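Local atomic coordinates of glycosyltransferase Gtf1 (PDB entry 4PQG), a protein that is a glycosyltransferase of the GT-B clan with an extended beta-sheet domain, modelled here with bound uridine-5'-diphosphate and 2-acetamido-2-deoxy-beta-D-glucopyranose. Residues Thr439-Asp443 with Gly444-Tyr448; Arg482-Ser485 with Tyr486-Glu490. All blocks are in the same frame, centred on the assembly; numbering follows the deposited sequence.

Contact 1: residues Thr439-Asp443 with Gly444-Tyr448; sequences TFIED and GQNGY
Two backbone N-H groups grip the carbonyl oxygen of Glu442. Gln445 N donates to Glu442 O at 2.8 Å, and Asn446 N donates to the same oxygen at 3.1 Å. The first bond closes a type II beta turn with Asp443 and Gly444 at its corners. The positive phi of Gly444 (84°) suits the second corner. Gly444 N in turn gives a bond to Gly447 O at 2.7 Å, which ties the turn to the start of the strand.

The Asn446 side chain folds back over the preceding backbone. CG sits between the backbone N and the carbonyl carbon (chi1 76°), which brings the amide alongside the backbone of residues 440-442. Asn446 OD1 accepts a hydrogen bond from Glu442 N, in the carbonyl plane of the amide; its modelled length of 2.5 Å is unusually short. Asn446 ND2 donates to Phe440 O at 2.8 Å, with an N-H...O angle of 159°. Both ends of the amide are used, and this fixes its flip. ND2 also makes a weak hydrogen bond to Ser485 OG.

Residues 439-448 join helix 436-440 to strand 447-450 and so close a beta-alpha-beta unit that starts with strand 428-431. The first strand is the direct neighbour of the last, and Leu428 bonds to the backbones of both Asn446 and Tyr448.

Asp443 OD1 reaches the beginning of the strand. It lies 3.2 Å from Tyr448 CA and at the edge of the Tyr448 ring, in its plane. The same oxygen accepts a hydrogen bond from Leu449 N. Ile441 points its CG2 branch at the Tyr448 backbone, with CG2 3.9 Å from Tyr448 C. The Tyr448 ring has a cation-pi partner in Lys468.

Contact 2: residues Arg482-Ser485 with Tyr486-Glu490; sequences RAYS and YQIAE
Residues 482-489 are successive turns of helix 478-489. Four backbone bonds link residue to residue four places on. The first, Tyr486 N to Arg482 O, is 3.1 Å long. The last, Ala489 N to Ser485 O, is 2.8 Å.

The side chains pair three or four residues apart. The Arg482 and Tyr486 side chains run alongside each other in the same direction. The aliphatic part of the arginine does the touching: Arg482 CG is 3.6 Å from Tyr486 CE2. The contact is made by the methylenes; the guanidinium plane is turned 59° from the ring. Tyr486 OH bonds to Thr320 O.

Tyr484 swings CG to the far side from its backbone N (chi1 -151°), and the ring leans forward toward the next turn. Ile488 CD1 meets the edge of that ring, in plane, 3.7 Å from Tyr484 CD2. Gln487 comes over one face of it, with its NE2 3.9 Å from Tyr484 CZ. The amide and ring planes differ by 42°, so this is a tilted approach.

Ser485 turns into the protein, where OG bonds to Leu426 O. Ile422 of helix 416-423 packs on Ser485, Ile488 and Ala489. Such i to i+3 and i to i+4 side-chain contacts over i to i+4 backbone bonds are typical of a regular alpha helix.

Overall arrangement
Contact 1 comes first along the chain, and helix 458-474 lies between it and contact 2. Their centres are 10 Å apart, and both lie about 27 Å from the centre of the chain, on the same side. Contact 1 leads into strand 447-450, an outermost strand of the six-stranded parallel sheet. Gln445 O is 3.2 Å from Tyr484 CB, and Glu442 CG is 3.5 Å from Ile488 CD1. Ile422 of helix 416-423 touches both contacts. Helix 478-489, which holds contact 2, packs against one side of the turn at the sheet edge. The Phe440 side chain is about 8 Å from the bound uridine-5'-diphosphate. Turn and helix pack together near the ligand pocket but not in it.

Contact 1: residues Thr439-Asp443 with Gly444-Tyr448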
ATOM      1  N   THR A 439     -13.229   4.396 -16.851  1.00 24.78           N
ATOM      2  CA  THR A 439     -12.114   5.222 -17.351  1.00 25.31           C
ATOM      3  C   THR A 439     -11.223   4.468 -18.372  1.00 25.64           C
ATOM      4  O   THR A 439     -10.835   5.021 -19.416  1.00 25.00           O
ATOM      5  CB  THR A 439     -11.242   5.768 -16.176  1.00 24.26           C
ATOM      6  OG1 THR A 439     -12.059   6.528 -15.281  1.00 21.98           O
ATOM      7  CG2 THR A 439     -10.165   6.693 -16.680  1.00 24.83           C
ATOM      8  N   PHE A 440     -10.893   3.215 -18.079  1.00 24.77           N
ATOM      9  CA  PHE A 440      -9.874   2.512 -18.866  1.00 25.41           C
ATOM     10  C   PHE A 440     -10.366   1.551 -19.955  1.00 26.06           C
ATOM     11  O   PHE A 440      -9.566   1.117 -20.781  1.00 25.39           O
ATOM     12  CB  PHE A 440      -8.884   1.789 -17.948  1.00 25.36           C
ATOM     13  CG  PHE A 440      -8.095   2.715 -17.072  1.00 24.69           C
ATOM     14  CD1 PHE A 440      -7.198   3.624 -17.629  1.00 24.51           C
ATOM     15  CD2 PHE A 440      -8.266   2.700 -15.691  1.00 24.66           C
ATOM     16  CE1 PHE A 440      -6.473   4.495 -16.828  1.00 25.39           C
ATOM     17  CE2 PHE A 440      -7.540   3.568 -14.881  1.00 25.65           C
ATOM     18  CZ  PHE A 440      -6.640   4.465 -15.451  1.00 24.86           C
ATOM     19  N   ILE A 441     -11.658   1.217 -19.946  1.00 26.42           N
ATOM     20  CA  ILE A 441     -12.226   0.280 -20.923  1.00 28.33           C
ATOM     21  C   ILE A 441     -13.242   0.995 -21.813  1.00 29.64           C
ATOM     22  O   ILE A 441     -14.218   1.573 -21.323  1.00 29.65           O
ATOM     23  CB  ILE A 441     -12.898  -0.954 -20.261  1.00 28.06           C
ATOM     24  CG1 ILE A 441     -12.008  -1.558 -19.172  1.00 28.20           C
ATOM     25  CG2 ILE A 441     -13.244  -2.009 -21.311  1.00 28.47           C
ATOM     26  CD1 ILE A 441     -12.618  -2.755 -18.457  1.00 28.06           C
ATOM     27  N   GLU A 442     -12.975   0.979 -23.118  1.00 32.13           N
ATOM     28  CA  GLU A 442     -13.939   1.399 -24.148  1.00 34.52           C
ATOM     29  C   GLU A 442     -14.563   0.140 -24.712  1.00 32.18           C
ATOM     30  O   GLU A 442     -13.916  -0.580 -25.478  1.00 29.58           O
ATOM     31  CB  GLU A 442     -13.234   2.130 -25.290  1.00 38.88           C
ATOM     32  CG  GLU A 442     -12.533   3.410 -24.889  1.00 46.07           C
ATOM     33  CD  GLU A 442     -13.381   4.641 -25.107  1.00 50.77           C
ATOM     34  OE1 GLU A 442     -14.513   4.512 -25.628  1.00 53.11           O
ATOM     35  OE2 GLU A 442     -12.899   5.736 -24.749  1.00 55.02           O
ATOM     36  N   ASP A 443     -15.807  -0.136 -24.330  1.00 31.74           N
ATOM     37  CA  ASP A 443     -16.422  -1.412 -24.685  1.00 29.86           C
ATOM     38  C   ASP A 443     -16.342  -1.652 -26.183  1.00 29.15           C
ATOM     39  O   ASP A 443     -16.776  -0.815 -26.972  1.00 27.69           O
ATOM     40  CB  ASP A 443     -17.881  -1.479 -24.227  1.00 31.27           C
ATOM     41  CG  ASP A 443     -18.490  -2.858 -24.449  1.00 32.64           C
ATOM     42  OD1 ASP A 443     -17.864  -3.859 -24.047  1.00 31.51           O
ATOM     43  OD2 ASP A 443     -19.588  -2.944 -25.045  1.00 34.48           O
ATOM     44  N   GLY A 444     -15.767  -2.790 -26.556  1.00 28.74           N
ATOM     45  CA  GLY A 444     -15.669  -3.186 -27.947  1.00 29.05           C
ATOM     46  C   GLY A 444     -14.481  -2.596 -28.682  1.00 30.90           C
ATOM     47  O   GLY A 444     -14.225  -2.977 -29.822  1.00 30.10           O
ATOM     48  N   GLN A 445     -13.764  -1.664 -28.050  1.00 29.14           N
ATOM     49  CA  GLN A 445     -12.617  -1.002 -28.688  1.00 28.31           C
ATOM     50  C   GLN A 445     -11.300  -1.475 -28.095  1.00 28.67           C
ATOM     51  O   GLN A 445     -10.369  -1.800 -28.835  1.00 29.20           O
ATOM     52  CB  GLN A 445     -12.711   0.531 -28.579  1.00 29.83           C
ATOM     53  CG  GLN A 445     -13.938   1.176 -29.230  1.00 32.71           C
ATOM     54  CD  GLN A 445     -14.003   0.989 -30.743  1.00 35.62           C
ATOM     55  OE1 GLN A 445     -12.985   0.775 -31.411  1.00 36.22           O
ATOM     56  NE2 GLN A 445     -15.213   1.061 -31.290  1.00 38.24           N
ATOM     57  N   ASN A 446     -11.200  -1.497 -26.760  1.00 26.15           N
ATOM     58  CA  ASN A 446      -9.991  -2.046 -26.138  1.00 26.40           C
ATOM     59  C   ASN A 446     -10.284  -3.209 -25.194  1.00 26.27           C
ATOM     60  O   ASN A 446      -9.475  -3.547 -24.333  1.00 25.37           O
ATOM     61  CB  ASN A 446      -9.146  -0.938 -25.461  1.00 24.95           C
ATOM     62  CG  ASN A 446      -9.731  -0.474 -24.144  1.00 24.37           C
ATOM     63  OD1 ASN A 446     -10.937  -0.217 -24.038  1.00 24.77           O
ATOM     64  ND2 ASN A 446      -8.875  -0.354 -23.121  1.00 22.74           N
ATOM     65  N   GLY A 447     -11.434  -3.839 -25.389  1.00 25.09           N
ATOM     66  CA  GLY A 447     -11.851  -4.933 -24.526  1.00 24.83           C
ATOM     67  C   GLY A 447     -13.350  -4.887 -24.380  1.00 25.11           C
ATOM     68  O   GLY A 447     -14.063  -4.447 -25.303  1.00 24.20           O
ATOM     69  N   TYR A 448     -13.830  -5.333 -23.222  1.00 24.63           N
ATOM     70  CA  TYR A 448     -15.265  -5.412 -22.957  1.00 23.38           C
ATOM     71  C   TYR A 448     -15.668  -5.004 -21.544  1.00 23.49           C
ATOM     72  O   TYR A 448     -15.017  -5.369 -20.569  1.00 23.59           O
ATOM     73  CB  TYR A 448     -15.764  -6.825 -23.172  1.00 24.39           C
ATOM     74  CG  TYR A 448     -15.556  -7.390 -24.548  1.00 25.80           C
ATOM     75  CD1 TYR A 448     -16.233  -6.867 -25.661  1.00 26.34           C
ATOM     76  CD2 TYR A 448     -14.703  -8.476 -24.739  1.00 25.85           C
ATOM     77  CE1 TYR A 448     -16.042  -7.407 -26.928  1.00 26.49           C
ATOM     78  CE2 TYR A 448     -14.519  -9.025 -25.992  1.00 26.63           C
ATOM     79  CZ  TYR A 448     -15.189  -8.491 -27.077  1.00 26.54           C
ATOM     80  OH  TYR A 448     -14.978  -9.053 -28.313  1.00 28.19           O
TER

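Contact 2: residues Arg482-Ser485 with Tyr486-Glu490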
ATOM      1  N   ARG A 482      -5.466  -4.215 -28.358  1.00 24.82           N
ATOM      2  CA  ARG A 482      -4.159  -3.779 -27.870  1.00 26.21           C
ATOM      3  C   ARG A 482      -3.813  -2.366 -28.352  1.00 27.58           C
ATOM      4  O   ARG A 482      -3.419  -1.506 -27.555  1.00 27.80           O
ATOM      5  CB  ARG A 482      -3.068  -4.789 -28.257  1.00 26.09           C
ATOM      6  CG  ARG A 482      -1.653  -4.227 -28.226  1.00 27.53           C
ATOM      7  CD  ARG A 482      -0.608  -5.317 -28.320  1.00 26.77           C
ATOM      8  NE  ARG A 482      -0.662  -6.030 -29.597  1.00 30.55           N
ATOM      9  CZ  ARG A 482      -0.970  -7.316 -29.741  1.00 30.87           C
ATOM     10  NH1 ARG A 482      -0.975  -7.863 -30.950  1.00 31.15           N
ATOM     11  NH2 ARG A 482      -1.289  -8.063 -28.692  1.00 30.18           N
ATOM     12  N   ALA A 483      -4.000  -2.113 -29.647  1.00 26.72           N
ATOM     13  CA  ALA A 483      -3.643  -0.826 -30.231  1.00 28.02           C
ATOM     14  C   ALA A 483      -4.466   0.285 -29.599  1.00 28.04           C
ATOM     15  O   ALA A 483      -3.965   1.374 -29.311  1.00 27.38           O
ATOM     16  CB  ALA A 483      -3.836  -0.859 -31.747  1.00 29.88           C
ATOM     17  N   TYR A 484      -5.733  -0.019 -29.346  1.00 27.38           N
ATOM     18  CA  TYR A 484      -6.616   0.925 -28.704  1.00 26.94           C
ATOM     19  C   TYR A 484      -6.247   1.175 -27.222  1.00 25.37           C
ATOM     20  O   TYR A 484      -6.395   2.298 -26.734  1.00 24.76           O
ATOM     21  CB  TYR A 484      -8.072   0.482 -28.851  1.00 26.28           C
ATOM     22  CG  TYR A 484      -9.027   1.637 -28.857  1.00 28.69           C
ATOM     23  CD1 TYR A 484      -9.493   2.179 -30.067  1.00 28.74           C
ATOM     24  CD2 TYR A 484      -9.456   2.216 -27.657  1.00 28.25           C
ATOM     25  CE1 TYR A 484     -10.368   3.259 -30.069  1.00 30.54           C
ATOM     26  CE2 TYR A 484     -10.327   3.291 -27.650  1.00 30.10           C
ATOM     27  CZ  TYR A 484     -10.776   3.807 -28.855  1.00 30.97           C
ATOM     28  OH  TYR A 484     -11.646   4.859 -28.834  1.00 31.19           O
ATOM     29  N   SER A 485      -5.765   0.141 -26.528  1.00 26.35           N
ATOM     30  CA  SER A 485      -5.280   0.297 -25.136  1.00 27.06           C
ATOM     31  C   SER A 485      -4.129   1.299 -25.057  1.00 27.62           C
ATOM     32  O   SER A 485      -4.165   2.235 -24.248  1.00 28.89           O
ATOM     33  CB  SER A 485      -4.844  -1.047 -24.530  1.00 25.75           C
ATOM     34  OG  SER A 485      -5.961  -1.789 -24.065  1.00 27.12           O
ATOM     35  N   TYR A 486      -3.113   1.098 -25.900  1.00 28.22           N
ATOM     36  CA  TYR A 486      -2.002   2.058 -26.044  1.00 27.56           C
ATOM     37  C   TYR A 486      -2.514   3.468 -26.343  1.00 28.46           C
ATOM     38  O   TYR A 486      -2.015   4.460 -25.786  1.00 28.98           O
ATOM     39  CB  TYR A 486      -1.081   1.614 -27.172  1.00 27.15           C
ATOM     40  CG  TYR A 486      -0.149   0.476 -26.839  1.00 27.09           C
ATOM     41  CD1 TYR A 486       0.689   0.534 -25.723  1.00 28.01           C
ATOM     42  CD2 TYR A 486      -0.056  -0.647 -27.676  1.00 27.20           C
ATOM     43  CE1 TYR A 486       1.568  -0.505 -25.429  1.00 26.61           C
ATOM     44  CE2 TYR A 486       0.817  -1.687 -27.389  1.00 26.18           C
ATOM     45  CZ  TYR A 486       1.628  -1.608 -26.260  1.00 26.50           C
ATOM     46  OH  TYR A 486       2.507  -2.630 -25.965  1.00 24.16           O
ATOM     47  N   GLN A 487      -3.529   3.564 -27.206  1.00 27.56           N
ATOM     48  CA  GLN A 487      -4.130   4.854 -27.509  1.00 28.07           C
ATOM     49  C   GLN A 487      -4.748   5.509 -26.261  1.00 26.97           C
ATOM     50  O   GLN A 487      -4.481   6.688 -25.975  1.00 24.04           O
ATOM     51  CB  GLN A 487      -5.163   4.724 -28.638  1.00 30.86           C
ATOM     52  CG  GLN A 487      -5.726   6.045 -29.142  1.00 34.77           C
ATOM     53  CD  GLN A 487      -6.847   5.833 -30.143  1.00 37.52           C
ATOM     54  OE1 GLN A 487      -6.664   5.152 -31.154  1.00 38.69           O
ATOM     55  NE2 GLN A 487      -8.024   6.390 -29.852  1.00 37.66           N
ATOM     56  N   ILE A 488      -5.561   4.753 -25.517  1.00 25.44           N
ATOM     57  CA  ILE A 488      -6.107   5.285 -24.266  1.00 25.99           C
ATOM     58  C   ILE A 488      -4.974   5.691 -23.312  1.00 25.36           C
ATOM     59  O   ILE A 488      -5.021   6.757 -22.696  1.00 26.09           O
ATOM     60  CB  ILE A 488      -7.068   4.289 -23.561  1.00 25.91           C
ATOM     61  CG1 ILE A 488      -8.373   4.146 -24.372  1.00 26.00           C
ATOM     62  CG2 ILE A 488      -7.328   4.731 -22.118  1.00 23.36           C
ATOM     63  CD1 ILE A 488      -9.194   2.919 -24.026  1.00 27.16           C
ATOM     64  N   ALA A 489      -3.952   4.845 -23.235  1.00 25.52           N
ATOM     65  CA  ALA A 489      -2.839   5.025 -22.307  1.00 26.38           C
ATOM     66  C   ALA A 489      -2.101   6.342 -22.508  1.00 27.89           C
ATOM     67  O   ALA A 489      -1.582   6.917 -21.549  1.00 26.83           O
ATOM     68  CB  ALA A 489      -1.872   3.857 -22.418  1.00 25.49           C
ATOM     69  N   GLU A 490      -2.062   6.831 -23.749  1.00 28.55           N
ATOM     70  CA  GLU A 490      -1.382   8.098 -24.047  1.00 29.74           C
ATOM     71  C   GLU A 490      -2.032   9.242 -23.288  1.00 28.49           C
ATOM     72  O   GLU A 490      -1.414  10.282 -23.072  1.00 29.27           O
ATOM     73  CB  GLU A 490      -1.420   8.397 -25.550  1.00 33.33           C
ATOM     74  CG  GLU A 490      -0.513   7.532 -26.402  1.00 36.40           C
ATOM     75  CD  GLU A 490      -0.880   7.634 -27.877  1.00 41.41           C
ATOM     76  OE1 GLU A 490      -1.065   8.768 -28.367  1.00 44.39           O
ATOM     77  OE2 GLU A 490      -1.009   6.586 -28.547  1.00 42.92           O
TER